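Local coordinates for MsStt7d protein (Micromonas, PDB 4IX5), which probably phosphorylates proteins using ATP, this chain being its kinase domain with an ATP analogue and magnesium bound, at residues D68-V73 and I187-A192; A82-C87 and L109-E114; T35-V40 and L49-A54. All coordinates share one frame; numbering follows the deposited sequence.

The three contacts surround one bound ATP analogue and its magnesium ion in the kinase domain. Contact 3 joins two strands of the five-stranded N-lobe sheet next to the phosphates. Contact 2 joins two more and leads into the hinge that reads the adenine. Contact 1 sets helix 59-76 against the metal-binding loop. Contacts 1 and 2 meet where Asn70 OD1 lies 2.9 Å from Trp111 NE1, a probable hydrogen bond. Contacts 2 and 3 share the sheet, with Leu109 N 2.8 Å from Lys50 O. Contacts 1 and 3 come together at Asp188 OD1 and Lys50 NZ, 4.1 Å apart. Their centres are about 15 Å apart, against about 11 Å for the other two pairs.

Contact 1 (D68-V73 and I187-A192); sequences DVNYHV and IDLGAA. With MG (magnesium ion), chain F; ANP (phosphoaminophosphonic acid-adenylate ester), chain G.
Leu189 turns its CG anti to its carbonyl carbon (chi1 -65°) and its CD1 roughly anti to CA, which sends CD1 across to Asn70 and Val73 of the helix. Asn70 CG, OD1 and ND2 lie at nearly equal distances from that methyl, and OD1 is closest at 3.6 Å from Leu189 CD1. Val73 CG2 approaches the same methyl at 4.0 Å from Leu189 CD1. One helical turn earlier, Val69 points CG1 at the loop, where Ala192 CB sits 4.1 Å from Val69 CG1. No direct hydrogen bond joins the two segments. A water does so instead: it accepts from Asn70 ND2 at 3.0 Å and from Leu189 N at 2.8 Å. Asn70 ND2 also donates to Glu66 O, one turn back on the helix. ND2 thus has two acceptors and OD1 accepts from Trp111 NE1, so both ends of the amide are held. Asp188, Leu189 and Gly190 form the DLG version of the kinase DFG motif, and helix 59-76 is the regulatory C-helix. Leu189 tucked against this helix, with Asp188 facing the nucleotide, is the DFG-in arrangement. Asp188 CB points away from the helix, and CG, anti to the backbone N (chi1 -168°), carries the carboxylate to the metal. Its OD2 binds magnesium at 2.6 Å. ANP O2A is closer to the metal, and ANP O2G, a water and Asn173 are further ligands. The other oxygen, Asp188 OD1, accepts from Gly190 N at 3.1 Å in an Asx turn, and this N-H arrives from above the carboxylate plane, 41° out of it.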
# COMPACT_ATOMS: atom_id res chain seq x y z
N ASP B 68 10.43 -10.24 -12.56
CA ASP B 68 10.29 -10.90 -13.86
C ASP B 68 10.12 -9.88 -14.99
O ASP B 68 10.76 -9.98 -16.03
CB ASP B 68 9.08 -11.84 -13.89
CG ASP B 68 9.26 -13.09 -13.04
OD1 ASP B 68 10.40 -13.39 -12.64
OD2 ASP B 68 8.26 -13.79 -12.80
N VAL B 69 9.24 -8.90 -14.77
CA VAL B 69 8.99 -7.89 -15.80
C VAL B 69 10.23 -7.03 -16.00
O VAL B 69 10.55 -6.67 -17.13
CB VAL B 69 7.76 -7.03 -15.48
CG1 VAL B 69 7.58 -5.92 -16.54
CG2 VAL B 69 6.51 -7.90 -15.41
N ASN B 70 10.95 -6.71 -14.92
CA ASN B 70 12.18 -5.93 -15.04
C ASN B 70 13.24 -6.65 -15.86
O ASN B 70 13.97 -6.02 -16.63
CB ASN B 70 12.76 -5.54 -13.68
CG ASN B 70 12.29 -4.17 -13.23
OD1 ASN B 70 12.86 -3.14 -13.61
ND2 ASN B 70 11.23 -4.15 -12.42
N TYR B 71 13.32 -7.96 -15.69
CA TYR B 71 14.21 -8.77 -16.50
C TYR B 71 13.77 -8.72 -17.96
O TYR B 71 14.59 -8.57 -18.85
CB TYR B 71 14.29 -10.21 -16.00
CG TYR B 71 15.26 -10.41 -14.86
CD1 TYR B 71 16.64 -10.32 -15.06
CD2 TYR B 71 14.81 -10.71 -13.58
CE1 TYR B 71 17.54 -10.53 -14.02
CE2 TYR B 71 15.70 -10.91 -12.53
CZ TYR B 71 17.06 -10.81 -12.76
OH TYR B 71 17.93 -11.01 -11.71
N HIS B 72 12.46 -8.85 -18.20
CA HIS B 72 11.93 -8.79 -19.56
C HIS B 72 12.26 -7.45 -20.22
O HIS B 72 12.69 -7.39 -21.38
CB HIS B 72 10.41 -8.98 -19.55
CG HIS B 72 9.80 -9.10 -20.91
ND1 HIS B 72 9.92 -10.23 -21.68
CD2 HIS B 72 9.07 -8.22 -21.65
CE1 HIS B 72 9.29 -10.05 -22.83
NE2 HIS B 72 8.76 -8.84 -22.83
N VAL B 73 12.05 -6.37 -19.47
CA VAL B 73 12.27 -5.02 -20.00
C VAL B 73 13.76 -4.77 -20.23
O VAL B 73 14.16 -4.16 -21.23
CB VAL B 73 11.68 -3.97 -19.04
CG1 VAL B 73 12.19 -2.58 -19.39
CG2 VAL B 73 10.16 -3.99 -19.12
N ILE B 187 9.80 4.68 -14.12
CA ILE B 187 10.13 3.80 -13.01
C ILE B 187 8.90 3.02 -12.59
O ILE B 187 7.78 3.33 -13.02
CB ILE B 187 10.70 4.57 -11.78
CG1 ILE B 187 9.72 5.67 -11.36
CG2 ILE B 187 12.07 5.17 -12.13
CD1 ILE B 187 9.91 6.17 -9.94
N ASP B 188 9.10 2.02 -11.74
CA ASP B 188 8.01 1.32 -11.07
C ASP B 188 7.17 0.45 -11.99
O ASP B 188 6.07 0.82 -12.39
CB ASP B 188 7.13 2.30 -10.28
CG ASP B 188 6.16 1.58 -9.34
OD1 ASP B 188 6.28 0.34 -9.17
OD2 ASP B 188 5.29 2.26 -8.77
N LEU B 189 7.69 -0.73 -12.29
CA LEU B 189 6.94 -1.72 -13.05
C LEU B 189 6.13 -2.64 -12.14
O LEU B 189 5.73 -3.73 -12.54
CB LEU B 189 7.89 -2.55 -13.93
CG LEU B 189 8.60 -1.73 -15.02
CD1 LEU B 189 9.88 -2.45 -15.44
CD2 LEU B 189 7.66 -1.51 -16.20
N GLY B 190 5.86 -2.17 -10.92
CA GLY B 190 5.15 -2.97 -9.93
C GLY B 190 3.72 -3.31 -10.28
O GLY B 190 3.14 -4.26 -9.72
N ALA B 191 3.12 -2.54 -11.18
CA ALA B 191 1.75 -2.81 -11.61
C ALA B 191 1.71 -3.38 -13.03
O ALA B 191 0.65 -3.76 -13.53
CB ALA B 191 0.89 -1.54 -11.52
N ALA B 192 2.88 -3.46 -13.65
CA ALA B 192 2.96 -3.84 -15.05
C ALA B 192 2.50 -5.25 -15.35
O ALA B 192 2.69 -6.18 -14.56
CB ALA B 192 4.36 -3.61 -15.59
MG MG F . 5.72 4.65 -7.97
PG ANP G . 6.16 5.49 -4.18
O1G ANP G . 4.81 5.37 -3.61
O2G ANP G . 6.03 5.59 -5.77
O3G ANP G . 6.82 6.82 -3.60
PB ANP G . 6.81 2.61 -4.75
O1B ANP G . 6.64 1.44 -3.86
O2B ANP G . 5.51 2.83 -5.68
N3B ANP G . 7.11 4.07 -3.81
PA ANP G . 8.69 3.30 -6.78
O1A ANP G . 9.55 2.41 -7.63
O2A ANP G . 7.54 4.05 -7.42
O3A ANP G . 8.11 2.32 -5.65
O5' ANP G . 9.60 4.38 -6.02
C5' ANP G . 9.13 5.23 -4.97
C4' ANP G . 10.08 6.40 -4.73
O4' ANP G . 11.43 6.01 -5.02
C3' ANP G . 9.77 7.57 -5.64
O3' ANP G . 9.94 8.78 -4.94
C2' ANP G . 10.86 7.58 -6.67
O2' ANP G . 11.22 8.94 -6.85
C1' ANP G . 12.01 6.83 -6.02
N9 ANP G . 12.67 5.97 -7.02
C8 ANP G . 12.24 4.77 -7.44
N7 ANP G . 13.07 4.23 -8.36
C5 ANP G . 14.05 5.11 -8.55
C6 ANP G . 15.26 5.18 -9.39
N6 ANP G . 15.55 4.16 -10.22
N1 ANP G . 16.03 6.27 -9.29
C2 ANP G . 15.73 7.28 -8.48
N3 ANP G . 14.65 7.30 -7.68
C4 ANP G . 13.79 6.26 -7.68
O HOH W 1 10.21 -1.57 -11.29
O HOH W 2 4.60 6.69 -7.03

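Contact 2 (A82-C87 and L109-E114); sequences ARFMGC and LMWANE. With ANP (phosphoaminophosphonic acid-adenylate ester), chain G.
Ala82 and Glu114 meet beside the adenine, at the hinge of the kinase fold. Ala82 CB touches Glu114 CG and comes within 3.3 Å of ANP N6, a close fit. The hinge backbone reads the base: ANP N6 donates to Ala112 O at 2.9 Å, and Glu114 N donates to ANP N1 at 3.0 Å. Behind this first shell, the Glu114 carboxylate is held by Arg83 across the contact and by Lys185 beyond it. Its OE2 accepts from Arg83 N at 2.9 Å, nearly straight at 170°, from the anti side. A water links OE2 to Arg83 NE, and OE1 forms a salt bridge with Lys185. The Arg83 guanidinium lays one face over Ala112 CB. Ala112 N in turn donates to Arg83 O. Further along, strands 84-90 and 106-112 pair antiparallel, with a classic beta bulge where Met85 and Gly86 both face Met110. Met85 CB packs on Met110 CE at 3.7 Å. Phe84, Trp111, Cys87 and Leu109 lie on the other face, toward helix 59-76. There the Phe84 and Trp111 rings meet obliquely, with planes at 52°. Phe84 CD1 sits over one face of the indole, 3.6 Å from Trp111 NE1, which bonds to Asn70. The Phe84 ring itself carries Gly86 N over its centre, 3.6 Å above the plane.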
# COMPACT_ATOMS: atom_id res chain seq x y z
N ALA B 82 14.17 2.81 -15.55
CA ALA B 82 15.35 2.83 -14.69
C ALA B 82 16.16 1.55 -14.91
O ALA B 82 15.61 0.45 -15.01
CB ALA B 82 14.95 2.93 -13.23
N ARG B 83 17.48 1.70 -15.00
CA ARG B 83 18.35 0.57 -15.29
C ARG B 83 18.28 -0.45 -14.18
O ARG B 83 18.53 -0.12 -13.03
CB ARG B 83 19.80 1.04 -15.50
CG ARG B 83 20.84 -0.08 -15.50
CD ARG B 83 22.18 0.40 -16.06
NE ARG B 83 22.76 1.51 -15.29
CZ ARG B 83 23.65 1.36 -14.31
NH1 ARG B 83 24.08 0.14 -13.97
NH2 ARG B 83 24.13 2.42 -13.68
N PHE B 84 17.93 -1.68 -14.54
CA PHE B 84 17.73 -2.75 -13.57
C PHE B 84 19.04 -3.47 -13.32
O PHE B 84 19.72 -3.90 -14.26
CB PHE B 84 16.67 -3.72 -14.10
CG PHE B 84 16.37 -4.88 -13.20
CD1 PHE B 84 15.97 -4.70 -11.89
CD2 PHE B 84 16.44 -6.18 -13.71
CE1 PHE B 84 15.68 -5.79 -11.08
CE2 PHE B 84 16.15 -7.27 -12.90
CZ PHE B 84 15.76 -7.08 -11.59
N MET B 85 19.40 -3.60 -12.05
CA MET B 85 20.70 -4.16 -11.67
C MET B 85 20.57 -5.54 -11.05
O MET B 85 21.56 -6.14 -10.63
CB MET B 85 21.44 -3.20 -10.73
CG MET B 85 21.65 -1.80 -11.33
SD MET B 85 22.54 -0.64 -10.26
CE MET B 85 24.19 -1.38 -10.26
N GLY B 86 19.35 -6.06 -11.00
CA GLY B 86 19.14 -7.42 -10.54
C GLY B 86 18.52 -7.53 -9.17
O GLY B 86 17.89 -6.60 -8.68
N CYS B 87 18.70 -8.69 -8.54
CA CYS B 87 18.10 -8.94 -7.23
C CYS B 87 19.17 -9.37 -6.22
O CYS B 87 20.29 -9.72 -6.59
CB CYS B 87 17.04 -10.04 -7.33
SG CYS B 87 17.74 -11.71 -7.57
N LEU B 109 15.16 -5.96 -4.80
CA LEU B 109 15.50 -5.58 -6.17
C LEU B 109 16.35 -4.32 -6.16
O LEU B 109 16.23 -3.48 -5.27
CB LEU B 109 14.23 -5.33 -7.00
CG LEU B 109 13.19 -6.46 -7.04
CD1 LEU B 109 12.06 -6.07 -8.02
CD2 LEU B 109 13.82 -7.80 -7.43
N MET B 110 17.21 -4.17 -7.16
CA MET B 110 18.08 -2.99 -7.21
C MET B 110 18.11 -2.35 -8.60
O MET B 110 18.09 -3.05 -9.62
CB MET B 110 19.50 -3.39 -6.78
CG MET B 110 20.45 -2.21 -6.64
SD MET B 110 22.00 -2.74 -5.89
CE MET B 110 22.72 -3.61 -7.27
N TRP B 111 18.14 -1.02 -8.62
CA TRP B 111 18.22 -0.25 -9.86
C TRP B 111 19.22 0.87 -9.69
O TRP B 111 19.53 1.27 -8.57
CB TRP B 111 16.87 0.42 -10.18
CG TRP B 111 15.70 -0.48 -10.41
CD1 TRP B 111 15.22 -0.91 -11.60
CD2 TRP B 111 14.84 -1.01 -9.40
NE1 TRP B 111 14.11 -1.71 -11.40
CE2 TRP B 111 13.86 -1.78 -10.06
CE3 TRP B 111 14.81 -0.91 -8.00
CZ2 TRP B 111 12.84 -2.44 -9.37
CZ3 TRP B 111 13.79 -1.57 -7.31
CH2 TRP B 111 12.82 -2.33 -8.00
N ALA B 112 19.72 1.41 -10.80
CA ALA B 112 20.49 2.64 -10.74
C ALA B 112 19.60 3.76 -10.22
O ALA B 112 18.43 3.83 -10.58
CB ALA B 112 20.99 3.01 -12.12
N ASN B 113 20.15 4.64 -9.39
CA ASN B 113 19.48 5.88 -9.07
C ASN B 113 19.55 6.79 -10.31
O ASN B 113 20.64 7.24 -10.69
CB ASN B 113 20.13 6.57 -7.87
CG ASN B 113 19.35 7.78 -7.40
OD1 ASN B 113 18.81 8.53 -8.21
ND2 ASN B 113 19.29 7.98 -6.09
N GLU B 114 18.41 7.02 -10.95
CA GLU B 114 18.41 7.74 -12.21
C GLU B 114 18.31 9.25 -12.02
O GLU B 114 18.44 10.00 -12.99
CB GLU B 114 17.27 7.27 -13.12
CG GLU B 114 17.34 5.80 -13.52
CD GLU B 114 18.35 5.53 -14.62
OE1 GLU B 114 18.86 6.49 -15.24
OE2 GLU B 114 18.63 4.34 -14.90
PG ANP G . 6.16 5.49 -4.18
O1G ANP G . 4.81 5.37 -3.61
O2G ANP G . 6.03 5.59 -5.77
O3G ANP G . 6.82 6.82 -3.60
PB ANP G . 6.81 2.61 -4.75
O1B ANP G . 6.64 1.44 -3.86
O2B ANP G . 5.51 2.83 -5.68
N3B ANP G . 7.11 4.07 -3.81
PA ANP G . 8.69 3.30 -6.78
O1A ANP G . 9.55 2.41 -7.63
O2A ANP G . 7.54 4.05 -7.42
O3A ANP G . 8.11 2.32 -5.65
O5' ANP G . 9.60 4.38 -6.02
C5' ANP G . 9.13 5.23 -4.97
C4' ANP G . 10.08 6.40 -4.73
O4' ANP G . 11.43 6.01 -5.02
C3' ANP G . 9.77 7.57 -5.64
O3' ANP G . 9.94 8.78 -4.94
C2' ANP G . 10.86 7.58 -6.67
O2' ANP G . 11.22 8.94 -6.85
C1' ANP G . 12.01 6.83 -6.02
N9 ANP G . 12.67 5.97 -7.02
C8 ANP G . 12.24 4.77 -7.44
N7 ANP G . 13.07 4.23 -8.36
C5 ANP G . 14.05 5.11 -8.55
C6 ANP G . 15.26 5.18 -9.39
N6 ANP G . 15.55 4.16 -10.22
N1 ANP G . 16.03 6.27 -9.29
C2 ANP G . 15.73 7.28 -8.48
N3 ANP G . 14.65 7.30 -7.68
C4 ANP G . 13.79 6.26 -7.68
O HOH W 3 21.34 4.06 -15.67

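Contact 3 (T35-V40 and L49-A54); sequences TVFRGV and LKNAKA. With ANP (phosphoaminophosphonic acid-adenylate ester), chain G.
Thr35 and Asn51 stand side by side and point the same way from a beta hairpin, strands 34-41 and 45-52 of the N-lobe sheet. Backbone bonds in both directions pair Thr35 with Asn51 and Phe37 with Leu49. On their face, Thr35 CB lies 3.7 Å from Asn51 OD1. One water ties the polar ends: it is 2.7 Å from Thr35 OG1 and donates to Asn51 OD1 at 2.8 Å and to Ala52 O. The Asn51 amide also meets the edge of the Phe37 ring, with OD1 4.1 Å from Phe37 CE2 and the two planes 73° apart. Lys53 crosses Thr35 at about a right angle, bringing CG to OG1. Its NZ makes weak hydrogen bonds to Gly31 O of its own chain and to Ser30 O of the second subunit. The opposite face belongs to Val36 and Lys50, and it looks onto the nucleotide. Val36 CG2 reaches the phosphate chain, 3.3 Å from ANP O3A. Lys50 starts beside it but runs on fully extended, with CG anti to the backbone N (chi1 178°), until NZ forms a salt bridge with Glu66 of the C-helix. This pair marks the helix-in state of kinases. Lys50 NZ stays 4.1 Å from ANP O1B. Back on the Thr35 face, Leu49 CD1 lies against the backbone of Gly39, 3.8 Å from Gly39 CA.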
# COMPACT_ATOMS: atom_id res chain seq x y z
N THR B 35 8.66 -1.32 -0.37
CA THR B 35 9.31 -0.14 0.19
C THR B 35 10.64 0.09 -0.51
O THR B 35 11.42 -0.84 -0.72
CB THR B 35 9.56 -0.34 1.68
OG1 THR B 35 8.35 -0.77 2.31
CG2 THR B 35 10.04 0.96 2.32
N VAL B 36 10.89 1.34 -0.89
CA VAL B 36 12.08 1.71 -1.62
C VAL B 36 13.01 2.54 -0.74
O VAL B 36 12.57 3.40 0.02
CB VAL B 36 11.72 2.54 -2.88
CG1 VAL B 36 12.96 2.98 -3.57
CG2 VAL B 36 10.85 1.72 -3.82
N PHE B 37 14.31 2.26 -0.85
CA PHE B 37 15.34 2.95 -0.09
C PHE B 37 16.43 3.38 -1.04
O PHE B 37 16.66 2.75 -2.08
CB PHE B 37 15.98 1.99 0.92
CG PHE B 37 15.03 1.45 1.95
CD1 PHE B 37 14.93 2.06 3.20
CD2 PHE B 37 14.23 0.34 1.68
CE1 PHE B 37 14.05 1.56 4.15
CE2 PHE B 37 13.35 -0.15 2.63
CZ PHE B 37 13.27 0.45 3.87
N ARG B 38 17.14 4.45 -0.69
CA ARG B 38 18.39 4.76 -1.36
C ARG B 38 19.46 3.81 -0.82
O ARG B 38 19.38 3.34 0.32
CB ARG B 38 18.82 6.20 -1.10
CG ARG B 38 17.97 7.26 -1.79
CD ARG B 38 18.65 8.62 -1.75
NE ARG B 38 17.76 9.68 -2.20
CZ ARG B 38 16.92 10.33 -1.41
NH1 ARG B 38 16.86 10.04 -0.11
NH2 ARG B 38 16.13 11.28 -1.90
N GLY B 39 20.46 3.53 -1.64
CA GLY B 39 21.59 2.73 -1.20
C GLY B 39 22.85 3.13 -1.95
O GLY B 39 22.82 3.90 -2.93
N VAL B 40 23.97 2.62 -1.47
CA VAL B 40 25.25 2.79 -2.16
C VAL B 40 25.83 1.42 -2.46
O VAL B 40 26.00 0.59 -1.56
CB VAL B 40 26.24 3.57 -1.30
CG1 VAL B 40 27.59 3.65 -2.00
CG2 VAL B 40 25.70 4.96 -1.00
N LEU B 49 16.78 0.56 -3.87
CA LEU B 49 16.57 -0.81 -3.45
C LEU B 49 15.12 -0.95 -3.02
O LEU B 49 14.58 -0.05 -2.36
CB LEU B 49 17.45 -1.09 -2.24
CG LEU B 49 18.95 -1.04 -2.54
CD1 LEU B 49 19.76 -0.57 -1.34
CD2 LEU B 49 19.38 -2.42 -3.00
N LYS B 50 14.49 -2.06 -3.40
CA LYS B 50 13.09 -2.30 -3.02
C LYS B 50 12.92 -3.68 -2.42
O LYS B 50 13.42 -4.66 -2.97
CB LYS B 50 12.16 -2.17 -4.25
CG LYS B 50 10.68 -2.45 -3.96
CD LYS B 50 9.79 -2.15 -5.18
CE LYS B 50 8.31 -2.24 -4.79
NZ LYS B 50 7.42 -2.04 -5.98
N ASN B 51 12.20 -3.76 -1.31
CA ASN B 51 11.77 -5.05 -0.79
C ASN B 51 10.25 -5.08 -0.65
O ASN B 51 9.57 -4.08 -0.91
CB ASN B 51 12.49 -5.40 0.54
CG ASN B 51 12.00 -4.59 1.72
OD1 ASN B 51 11.36 -3.56 1.56
ND2 ASN B 51 12.32 -5.06 2.93
N ALA B 52 9.70 -6.23 -0.26
CA ALA B 52 8.26 -6.37 -0.10
C ALA B 52 7.83 -5.87 1.26
O ALA B 52 8.59 -5.94 2.23
CB ALA B 52 7.85 -7.81 -0.26
N LYS B 53 6.61 -5.37 1.34
CA LYS B 53 5.99 -5.11 2.64
C LYS B 53 5.57 -6.42 3.30
O LYS B 53 4.85 -7.23 2.70
CB LYS B 53 4.79 -4.18 2.46
CG LYS B 53 5.23 -2.76 2.20
CD LYS B 53 4.06 -1.91 1.74
CE LYS B 53 3.63 -0.96 2.83
NZ LYS B 53 2.58 -0.03 2.34
N ALA B 54 6.01 -6.62 4.53
CA ALA B 54 5.70 -7.85 5.25
C ALA B 54 4.21 -7.98 5.56
O ALA B 54 3.73 -9.08 5.84
CB ALA B 54 6.49 -7.92 6.54
PG ANP G . 6.16 5.49 -4.18
O1G ANP G . 4.81 5.37 -3.61
O2G ANP G . 6.03 5.59 -5.77
O3G ANP G . 6.82 6.82 -3.60
PB ANP G . 6.81 2.61 -4.75
O1B ANP G . 6.64 1.44 -3.86
O2B ANP G . 5.51 2.83 -5.68
N3B ANP G . 7.11 4.07 -3.81
PA ANP G . 8.69 3.30 -6.78
O1A ANP G . 9.55 2.41 -7.63
O2A ANP G . 7.54 4.05 -7.42
O3A ANP G . 8.11 2.32 -5.65
O5' ANP G . 9.60 4.38 -6.02
C5' ANP G . 9.13 5.23 -4.97
C4' ANP G . 10.08 6.40 -4.73
O4' ANP G . 11.43 6.01 -5.02
C3' ANP G . 9.77 7.57 -5.64
O3' ANP G . 9.94 8.78 -4.94
C2' ANP G . 10.86 7.58 -6.67
O2' ANP G . 11.22 8.94 -6.85
C1' ANP G . 12.01 6.83 -6.02
N9 ANP G . 12.67 5.97 -7.02
C8 ANP G . 12.24 4.77 -7.44
N7 ANP G . 13.07 4.23 -8.36
C5 ANP G . 14.05 5.11 -8.55
C6 ANP G . 15.26 5.18 -9.39
N6 ANP G . 15.55 4.16 -10.22
N1 ANP G . 16.03 6.27 -9.29
C2 ANP G . 15.73 7.28 -8.48
N3 ANP G . 14.65 7.30 -7.68
C4 ANP G . 13.79 6.26 -7.68
O HOH W 4 9.23 -3.13 3.33